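Local coordinates for protein carbonic anhydrase (PDB 3R1W) that probably catalyses the reversible hydration of carbon dioxide to bicarbonate, as a trimeric left-handed beta-helix carbonic anhydrase of the gamma type, at residues D55-A63 with G84-D92. Sequence-based numbering, arbitrary orientation.
Sequences DMHHIRIGA and GGYPLIIGD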
ATOM      1  N   ASP B  55     -16.310   6.031   8.246  1.00  6.68           N
ATOM      2  CA  ASP B  55     -16.553   6.986   9.320  1.00  7.81           C
ATOM      3  C   ASP B  55     -17.446   8.149   8.880  1.00 12.11           C
ATOM      4  O   ASP B  55     -18.448   8.443   9.528  1.00 14.56           O
ATOM      5  CB  ASP B  55     -15.247   7.467   9.983  1.00  7.23           C
ATOM      6  CG  ASP B  55     -14.165   7.875   8.988  1.00  9.80           C
ATOM      7  OD1 ASP B  55     -14.428   7.977   7.763  1.00  9.91           O
ATOM      8  OD2 ASP B  55     -13.028   8.105   9.466  1.00  7.25           O
ATOM      9  N   MET B  56     -17.101   8.782   7.765  1.00  7.91           N
ATOM     10  CA  MET B  56     -17.831   9.967   7.314  1.00  6.94           C
ATOM     11  C   MET B  56     -18.936   9.685   6.296  1.00 10.21           C
ATOM     12  O   MET B  56     -19.631  10.596   5.869  1.00 11.72           O
ATOM     13  CB  MET B  56     -16.854  11.013   6.770  1.00 10.01           C
ATOM     14  CG  MET B  56     -15.855  11.484   7.817  1.00  9.98           C
ATOM     15  SD  MET B  56     -14.697  12.680   7.134  1.00 12.56           S
ATOM     16  CE  MET B  56     -13.727  11.647   6.036  1.00 13.51           C
ATOM     17  N   HIS B  57     -19.098   8.425   5.911  1.00 10.53           N
ATOM     18  CA  HIS B  57     -20.130   8.056   4.943  1.00  9.32           C
ATOM     19  C   HIS B  57     -20.299   6.548   4.975  1.00  9.53           C
ATOM     20  O   HIS B  57     -19.529   5.862   5.649  1.00 12.22           O
ATOM     21  CB  HIS B  57     -19.745   8.520   3.538  1.00  7.15           C
ATOM     22  CG  HIS B  57     -20.896   9.060   2.748  1.00 12.31           C
ATOM     23  ND1 HIS B  57     -22.135   8.455   2.729  1.00 12.66           N
ATOM     24  CD2 HIS B  57     -21.006  10.164   1.973  1.00 12.28           C
ATOM     25  CE1 HIS B  57     -22.955   9.156   1.965  1.00 11.02           C
ATOM     26  NE2 HIS B  57     -22.293  10.198   1.492  1.00 12.28           N
ATOM     27  N   HIS B  58     -21.295   6.028   4.259  1.00  9.16           N
ATOM     28  CA  HIS B  58     -21.553   4.591   4.303  1.00 13.42           C
ATOM     29  C   HIS B  58     -20.774   3.783   3.254  1.00  8.44           C
ATOM     30  O   HIS B  58     -20.457   4.277   2.170  1.00  8.73           O
ATOM     31  CB  HIS B  58     -23.063   4.274   4.257  1.00 13.51           C
ATOM     32  CG  HIS B  58     -23.758   4.722   3.005  1.00 17.06           C
ATOM     33  ND1 HIS B  58     -24.445   5.915   2.920  1.00 15.02           N
ATOM     34  CD2 HIS B  58     -23.912   4.115   1.804  1.00 16.64           C
ATOM     35  CE1 HIS B  58     -24.965   6.039   1.712  1.00 14.82           C
ATOM     36  NE2 HIS B  58     -24.670   4.951   1.018  1.00 14.61           N
ATOM     37  N   ILE B  59     -20.450   2.549   3.617  1.00  6.96           N
ATOM     38  CA  ILE B  59     -19.802   1.592   2.723  1.00  3.81           C
ATOM     39  C   ILE B  59     -20.641   0.309   2.734  1.00  7.45           C
ATOM     40  O   ILE B  59     -20.921  -0.245   3.793  1.00  8.96           O
ATOM     41  CB  ILE B  59     -18.371   1.263   3.209  1.00  6.59           C
ATOM     42  CG1 ILE B  59     -17.534   2.544   3.296  1.00  5.77           C
ATOM     43  CG2 ILE B  59     -17.704   0.254   2.266  1.00  9.72           C
ATOM     44  CD1 ILE B  59     -16.125   2.328   3.844  1.00  4.42           C
ATOM     45  N   ARG B  60     -21.026  -0.165   1.550  1.00 11.95           N
ATOM     46  CA  ARG B  60     -21.864  -1.349   1.430  1.00 11.93           C
ATOM     47  C   ARG B  60     -21.203  -2.311   0.461  1.00  7.12           C
ATOM     48  O   ARG B  60     -20.840  -1.921  -0.647  1.00 12.33           O
ATOM     49  CB  ARG B  60     -23.254  -0.960   0.912  1.00 11.04           C
ATOM     50  CG  ARG B  60     -23.996   0.021   1.818  1.00 11.75           C
ATOM     51  CD  ARG B  60     -24.407  -0.665   3.115  1.00 12.81           C
ATOM     52  NE  ARG B  60     -25.121   0.244   4.009  1.00 18.53           N
ATOM     53  CZ  ARG B  60     -24.559   0.916   5.011  1.00 23.48           C
ATOM     54  NH1 ARG B  60     -23.253   0.787   5.268  1.00 13.34           N
ATOM     55  NH2 ARG B  60     -25.309   1.716   5.763  1.00 16.91           N
ATOM     56  N   ILE B  61     -21.012  -3.551   0.892  1.00 10.05           N
ATOM     57  CA  ILE B  61     -20.379  -4.555   0.042  1.00  8.87           C
ATOM     58  C   ILE B  61     -21.267  -5.791  -0.030  1.00 10.29           C
ATOM     59  O   ILE B  61     -21.783  -6.258   0.986  1.00 12.48           O
ATOM     60  CB  ILE B  61     -18.971  -4.925   0.571  1.00  8.75           C
ATOM     61  CG1 ILE B  61     -18.106  -3.656   0.664  1.00  9.13           C
ATOM     62  CG2 ILE B  61     -18.321  -5.990  -0.310  1.00 10.38           C
ATOM     63  CD1 ILE B  61     -16.689  -3.875   1.187  1.00 11.48           C
ATOM     64  N   GLY B  62     -21.449  -6.323  -1.235  1.00  9.50           N
ATOM     65  CA  GLY B  62     -22.333  -7.463  -1.421  1.00 11.54           C
ATOM     66  C   GLY B  62     -21.739  -8.792  -0.996  1.00 15.10           C
ATOM     67  O   GLY B  62     -20.856  -8.845  -0.146  1.00 15.92           O
ATOM     68  N   ALA B  63     -22.223  -9.874  -1.606  1.00 11.93           N
ATOM     69  CA  ALA B  63     -21.823 -11.229  -1.233  1.00  9.86           C
ATOM     70  C   ALA B  63     -20.658 -11.775  -2.053  1.00  6.77           C
ATOM     71  O   ALA B  63     -20.504 -11.437  -3.225  1.00 11.70           O
ATOM     72  CB  ALA B  63     -23.029 -12.177  -1.356  1.00 11.37           C
ATOM     73  N   GLY B  84     -23.352  16.329  -0.788  1.00 14.98           N
ATOM     74  CA  GLY B  84     -23.879  14.990  -0.579  1.00 16.90           C
ATOM     75  C   GLY B  84     -22.818  13.928  -0.318  1.00 17.29           C
ATOM     76  O   GLY B  84     -23.144  12.808   0.075  1.00 14.58           O
ATOM     77  N   GLY B  85     -21.551  14.277  -0.541  1.00 12.26           N
ATOM     78  CA  GLY B  85     -20.457  13.331  -0.379  1.00 10.43           C
ATOM     79  C   GLY B  85     -20.504  12.174  -1.373  1.00 14.30           C
ATOM     80  O   GLY B  85     -21.299  12.182  -2.316  1.00 12.23           O
ATOM     81  N   TYR B  86     -19.641  11.182  -1.159  1.00  7.13           N
ATOM     82  CA  TYR B  86     -19.582   9.989  -2.002  1.00  8.24           C
ATOM     83  C   TYR B  86     -19.439   8.760  -1.117  1.00 13.92           C
ATOM     84  O   TYR B  86     -18.412   8.579  -0.453  1.00 13.25           O
ATOM     85  CB  TYR B  86     -18.396  10.060  -2.969  1.00 12.72           C
ATOM     86  CG  TYR B  86     -18.525  11.117  -4.038  1.00 14.86           C
ATOM     87  CD1 TYR B  86     -19.282  10.888  -5.179  1.00 17.93           C
ATOM     88  CD2 TYR B  86     -17.882  12.342  -3.914  1.00 14.96           C
ATOM     89  CE1 TYR B  86     -19.402  11.852  -6.165  1.00 19.09           C
ATOM     90  CE2 TYR B  86     -17.995  13.314  -4.898  1.00 20.40           C
ATOM     91  CZ  TYR B  86     -18.760  13.063  -6.018  1.00 20.88           C
ATOM     92  OH  TYR B  86     -18.880  14.027  -6.995  1.00 22.06           O
ATOM     93  N   PRO B  87     -20.476   7.915  -1.085  1.00  9.18           N
ATOM     94  CA  PRO B  87     -20.376   6.658  -0.344  1.00  6.19           C
ATOM     95  C   PRO B  87     -19.670   5.632  -1.218  1.00  6.95           C
ATOM     96  O   PRO B  87     -19.326   5.940  -2.361  1.00  9.64           O
ATOM     97  CB  PRO B  87     -21.835   6.265  -0.160  1.00 10.23           C
ATOM     98  CG  PRO B  87     -22.496   6.795  -1.406  1.00 10.06           C
ATOM     99  CD  PRO B  87     -21.798   8.079  -1.724  1.00  9.19           C
ATOM    100  N   LEU B  88     -19.464   4.435  -0.684  1.00  8.07           N
ATOM    101  CA  LEU B  88     -18.806   3.368  -1.423  1.00  8.23           C
ATOM    102  C   LEU B  88     -19.744   2.172  -1.500  1.00  5.98           C
ATOM    103  O   LEU B  88     -20.114   1.595  -0.475  1.00  8.38           O
ATOM    104  CB  LEU B  88     -17.500   2.980  -0.721  1.00  9.45           C
ATOM    105  CG  LEU B  88     -16.679   1.832  -1.305  1.00 11.58           C
ATOM    106  CD1 LEU B  88     -16.314   2.116  -2.748  1.00 11.15           C
ATOM    107  CD2 LEU B  88     -15.431   1.644  -0.446  1.00 10.21           C
ATOM    108  N   ILE B  89     -20.121   1.797  -2.719  1.00  7.84           N
ATOM    109  CA  ILE B  89     -21.092   0.732  -2.929  1.00 10.48           C
ATOM    110  C   ILE B  89     -20.452  -0.327  -3.817  1.00  9.99           C
ATOM    111  O   ILE B  89     -19.991  -0.006  -4.909  1.00  8.78           O
ATOM    112  CB  ILE B  89     -22.352   1.270  -3.628  1.00 10.95           C
ATOM    113  CG1 ILE B  89     -22.993   2.372  -2.777  1.00 12.55           C
ATOM    114  CG2 ILE B  89     -23.349   0.139  -3.889  1.00 16.60           C
ATOM    115  CD1 ILE B  89     -23.473   1.881  -1.428  1.00 12.28           C
ATOM    116  N   ILE B  90     -20.410  -1.567  -3.334  1.00  9.24           N
ATOM    117  CA  ILE B  90     -19.760  -2.664  -4.056  1.00 10.47           C
ATOM    118  C   ILE B  90     -20.670  -3.888  -4.114  1.00  9.37           C
ATOM    119  O   ILE B  90     -21.249  -4.274  -3.112  1.00  9.09           O
ATOM    120  CB  ILE B  90     -18.417  -3.053  -3.381  1.00  6.84           C
ATOM    121  CG1 ILE B  90     -17.458  -1.863  -3.388  1.00  3.71           C
ATOM    122  CG2 ILE B  90     -17.773  -4.225  -4.115  1.00  9.42           C
ATOM    123  CD1 ILE B  90     -16.262  -2.027  -2.437  1.00  8.51           C
ATOM    124  N   GLY B  91     -20.803  -4.511  -5.285  1.00 11.83           N
ATOM    125  CA  GLY B  91     -21.753  -5.610  -5.425  1.00 11.31           C
ATOM    126  C   GLY B  91     -21.222  -6.978  -5.031  1.00 13.63           C
ATOM    127  O   GLY B  91     -20.329  -7.083  -4.188  1.00  8.01           O
ATOM    128  N   ASP B  92     -21.782  -8.024  -5.644  1.00 11.28           N
ATOM    129  CA  ASP B  92     -21.437  -9.420  -5.355  1.00  9.89           C
ATOM    130  C   ASP B  92     -20.369  -9.952  -6.309  1.00  8.65           C
ATOM    131  O   ASP B  92     -20.256  -9.487  -7.441  1.00 10.48           O
ATOM    132  CB  ASP B  92     -22.656 -10.336  -5.528  1.00 14.81           C
ATOM    133  CG  ASP B  92     -23.913  -9.797  -4.878  1.00 22.94           C
ATOM    134  OD1 ASP B  92     -23.834  -9.202  -3.787  1.00 15.20           O
ATOM    135  OD2 ASP B  92     -25.000  -9.995  -5.466  1.00 23.21           O
TER
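His58 lays one face of its imidazole over Pro87, whose CB sits 3.3 Å from His58 NE2. This is a rung-to-rung contact in a left-handed parallel beta-helix, the hexapeptide-repeat fold of gamma-type carbonic anhydrases. Strands 58-61 and 88-90 are parallel neighbours in one face of the helix, and strand 38-40 flanks the first on its other edge. Pro87 CB also lies over a face of the His57 ring, so two imidazoles share one CH-pi donor. The His57 ring is pinned at both nitrogens, each bond close to its plane. ND1 accepts from the backbone N of His58, and NE2 donates to Gly84 O at 3.1 Å. With an alanine at His57 both ring bonds and the CH-pi face go, and the 84-86 loop is likely to be less firmly tied to the neighbouring coil, with Gly84 O and His58 N each short of a partner. Further along, a ladder of backbone bonds follows, including Arg60 N to Leu88 O and Ile90 N to Arg60 O. Inside the helix, aliphatic side chains pack in pairs: Ile59 CG2 meets Leu88 CD2 at 3.8 Å at a slant, and Ile61 CG1 lies alongside Ile90 CD1 at 4.0 Å. Leu73, on strand 72-74, packs against Ile61, Leu88 and Ile90. On the outer face Ile89 CD1 touches Arg60 CB at 3.7 Å. The Arg60 chain bends at chi2 (-70°), away from Ile89. Its NH1 then reaches Ile59 O from above the carbonyl plane, while NH2 forms a salt bridge with Asp37. At the following corner, Ala63 N donates to Asp92 OD1 at 2.8 Å, from the anti side and tilted 32° out of the carboxylate plane.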